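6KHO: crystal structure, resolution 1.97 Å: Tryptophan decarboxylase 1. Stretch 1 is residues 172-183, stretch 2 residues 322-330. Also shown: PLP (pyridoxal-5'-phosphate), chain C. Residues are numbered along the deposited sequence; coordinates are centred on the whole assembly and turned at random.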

# COMPACT_ATOMS: atom_id res chain seq x y z
N LEU A 172 -4.45 6.67 -1.52
CA LEU A 172 -3.24 6.00 -1.06
C LEU A 172 -3.61 4.97 -0.01
O LEU A 172 -4.75 4.90 0.45
CB LEU A 172 -2.24 7.03 -0.49
CG LEU A 172 -1.86 8.16 -1.45
CD1 LEU A 172 -1.06 9.27 -0.75
CD2 LEU A 172 -1.08 7.62 -2.64
N GLY A 173 -2.63 4.16 0.39
CA GLY A 173 -2.87 3.17 1.42
C GLY A 173 -2.98 3.78 2.82
O GLY A 173 -3.81 3.35 3.62
N THR A 174 -2.16 4.79 3.12
CA THR A 174 -1.98 5.24 4.50
C THR A 174 -1.83 6.75 4.57
O THR A 174 -1.42 7.41 3.62
CB THR A 174 -0.73 4.61 5.16
OG1 THR A 174 0.44 4.98 4.41
CG2 THR A 174 -0.84 3.08 5.25
N THR A 175 -2.12 7.28 5.76
CA THR A 175 -1.81 8.68 6.03
C THR A 175 -0.31 8.93 5.95
O THR A 175 0.13 9.99 5.50
CB THR A 175 -2.38 9.08 7.40
OG1 THR A 175 -3.81 9.06 7.33
CG2 THR A 175 -1.94 10.50 7.79
N SER A 176 0.51 7.95 6.36
CA SER A 176 1.95 8.14 6.30
C SER A 176 2.42 8.44 4.88
O SER A 176 3.25 9.33 4.68
CB SER A 176 2.68 6.91 6.84
OG SER A 176 2.30 6.65 8.18
N GLU A 177 1.92 7.70 3.87
CA GLU A 177 2.30 7.99 2.50
C GLU A 177 1.82 9.37 2.06
O GLU A 177 2.51 10.06 1.31
CB GLU A 177 1.78 6.92 1.53
CG GLU A 177 2.41 7.08 0.11
CD GLU A 177 2.03 5.96 -0.84
OE1 GLU A 177 1.30 5.03 -0.42
OE2 GLU A 177 2.46 6.02 -2.02
N ALA A 178 0.62 9.76 2.49
CA ALA A 178 0.13 11.09 2.16
C ALA A 178 1.01 12.17 2.79
O ALA A 178 1.30 13.20 2.16
CB ALA A 178 -1.33 11.23 2.62
N MET A 179 1.46 11.94 4.02
CA MET A 179 2.40 12.86 4.64
C MET A 179 3.72 12.86 3.89
O MET A 179 4.31 13.92 3.65
CB MET A 179 2.62 12.49 6.10
CG MET A 179 1.47 12.87 6.99
SD MET A 179 1.60 12.06 8.60
CE MET A 179 0.23 12.82 9.45
N LEU A 180 4.21 11.68 3.52
CA LEU A 180 5.53 11.59 2.91
C LEU A 180 5.58 12.31 1.56
O LEU A 180 6.53 13.05 1.27
CB LEU A 180 5.93 10.12 2.73
CG LEU A 180 7.20 9.82 1.93
CD1 LEU A 180 8.42 10.55 2.53
CD2 LEU A 180 7.47 8.33 1.89
N VAL A 181 4.56 12.12 0.73
CA VAL A 181 4.65 12.71 -0.60
C VAL A 181 4.48 14.23 -0.53
O VAL A 181 5.11 14.96 -1.30
CB VAL A 181 3.65 12.04 -1.58
CG1 VAL A 181 3.91 10.53 -1.70
CG2 VAL A 181 2.19 12.31 -1.19
N THR A 182 3.66 14.73 0.39
CA THR A 182 3.55 16.19 0.50
C THR A 182 4.78 16.79 1.16
O THR A 182 5.17 17.91 0.83
CB THR A 182 2.29 16.61 1.26
OG1 THR A 182 2.25 16.01 2.57
CG2 THR A 182 1.04 16.23 0.46
N LEU A 183 5.39 16.08 2.12
CA LEU A 183 6.67 16.53 2.67
C LEU A 183 7.74 16.60 1.59
O LEU A 183 8.57 17.52 1.59
CB LEU A 183 7.14 15.61 3.79
CG LEU A 183 6.53 15.82 5.17
CD1 LEU A 183 6.66 14.52 5.97
CD2 LEU A 183 7.25 16.97 5.85
N ASP A 322 -2.46 23.67 1.76
CA ASP A 322 -1.98 23.08 0.52
C ASP A 322 -2.51 21.67 0.27
O ASP A 322 -2.63 21.26 -0.90
CB ASP A 322 -0.46 23.05 0.53
CG ASP A 322 0.12 24.45 0.48
OD1 ASP A 322 0.11 25.04 -0.61
OD2 ASP A 322 0.53 24.96 1.54
N SER A 323 -2.83 20.94 1.32
CA SER A 323 -3.21 19.54 1.17
C SER A 323 -3.97 19.09 2.41
O SER A 323 -3.81 19.66 3.49
CB SER A 323 -1.99 18.66 0.93
OG SER A 323 -1.06 18.80 1.98
N ILE A 324 -4.79 18.06 2.23
CA ILE A 324 -5.59 17.50 3.33
C ILE A 324 -5.80 16.03 3.02
O ILE A 324 -6.01 15.65 1.86
CB ILE A 324 -6.93 18.25 3.51
CG1 ILE A 324 -7.80 17.58 4.58
CG2 ILE A 324 -7.70 18.32 2.21
CD1 ILE A 324 -8.93 18.46 5.12
N SER A 325 -5.71 15.19 4.05
CA SER A 325 -5.96 13.76 3.90
C SER A 325 -6.93 13.30 4.97
O SER A 325 -6.99 13.87 6.07
CB SER A 325 -4.66 12.94 3.98
OG SER A 325 -3.95 13.19 5.20
N MET A 326 -7.71 12.27 4.63
CA MET A 326 -8.55 11.58 5.58
C MET A 326 -8.70 10.14 5.11
O MET A 326 -8.45 9.82 3.94
CB MET A 326 -9.92 12.25 5.74
CG MET A 326 -10.56 12.60 4.44
SD MET A 326 -11.70 11.31 3.93
CE MET A 326 -13.15 12.00 4.69
N SER A 327 -9.08 9.27 6.04
CA SER A 327 -9.12 7.83 5.77
C SER A 327 -10.54 7.31 5.87
O SER A 327 -11.07 7.15 6.98
CB SER A 327 -8.20 7.08 6.73
OG SER A 327 -6.85 7.39 6.46
N PRO A 328 -11.19 7.03 4.74
CA PRO A 328 -12.45 6.28 4.80
C PRO A 328 -12.29 4.96 5.52
O PRO A 328 -13.26 4.47 6.10
CB PRO A 328 -12.81 6.08 3.32
CG PRO A 328 -12.16 7.25 2.63
CD PRO A 328 -10.86 7.47 3.37
N HIS A 329 -11.08 4.38 5.55
CA HIS A 329 -10.95 3.11 6.26
C HIS A 329 -10.94 3.28 7.78
O HIS A 329 -10.83 2.28 8.49
CB HIS A 329 -9.72 2.31 5.78
CG HIS A 329 -8.39 2.84 6.22
ND1 HIS A 329 -7.33 2.99 5.35
CD2 HIS A 329 -7.91 3.17 7.45
CE1 HIS A 329 -6.27 3.42 6.01
NE2 HIS A 329 -6.60 3.54 7.29
N LYS A 330 -11.07 4.51 8.28
CA LYS A 330 -11.36 4.69 9.70
C LYS A 330 -12.87 4.71 9.88
O LYS A 330 -13.47 3.70 10.23
CB LYS A 330 -10.73 5.97 10.24
CG LYS A 330 -9.23 5.94 10.21
CD LYS A 330 -8.66 5.67 11.56
CE LYS A 330 -7.37 6.44 11.72
NZ LYS A 330 -6.33 5.58 12.31
N1 PLP C . -3.21 10.25 11.86
C2 PLP C . -4.38 10.20 12.58
C2A PLP C . -5.00 11.44 13.15
C3 PLP C . -5.01 8.98 12.78
O3 PLP C . -6.18 8.94 13.49
C4 PLP C . -4.47 7.81 12.26
C4A PLP C . -5.32 6.58 12.15
C5 PLP C . -3.29 7.86 11.54
C6 PLP C . -2.65 9.09 11.34
C5A PLP C . -2.73 6.56 11.00
O4P PLP C . -1.71 6.72 10.05
P PLP C . -1.39 5.57 8.95
O1P PLP C . -1.26 4.23 9.62
O2P PLP C . -0.12 5.97 8.25
O3P PLP C . -2.52 5.45 7.94
O HOH W 1 -5.06 11.54 7.07
O HOH W 2 -4.92 6.67 8.17

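No direct hydrogen bond joins these two stretches; small side chains, two waters and the PLP cofactor do. Helix 175-183 runs nearly antiparallel to strand 323-326, their axes 9.0 Å apart at closest. At G173, the carbonyl O lies 3.4 Å from H329 CE1, meeting the imidazole at its edge, near the ring plane. T174 caps the helix: its OG1 accepts from E177 N at 3.1 Å, satisfying an amide that the first turn leaves without a backbone partner.

T175 is the busiest residue. Its OG1 is 2.8 Å from water 1, which lies 2.7 Å from S325 OG, and 2.8 Å from water 2, which lies 2.7 Å from S327 OG and donates to PLP O3P at 2.7 Å. A short hydroxyl suits this buried site, leaving space for hydrogen-bonded water. T175 N and S176 N bind phosphate oxygens O3P and O2P at 2.9 and 2.8 Å, while K330 NZ is covalently bonded to PLP C4A, so the cofactor ties both stretches together.

One turn on, A178 points toward the strand, its CB 4.0 Å from S325 CB; two small residues allow close packing. Finally, T182 sets its methyl CG2 3.7 Å from S323 OG, while its OG1 has the carbonyl oxygens A178 O and M179 O within reach, at 3.0 and 3.1 Å, with one proton to offer.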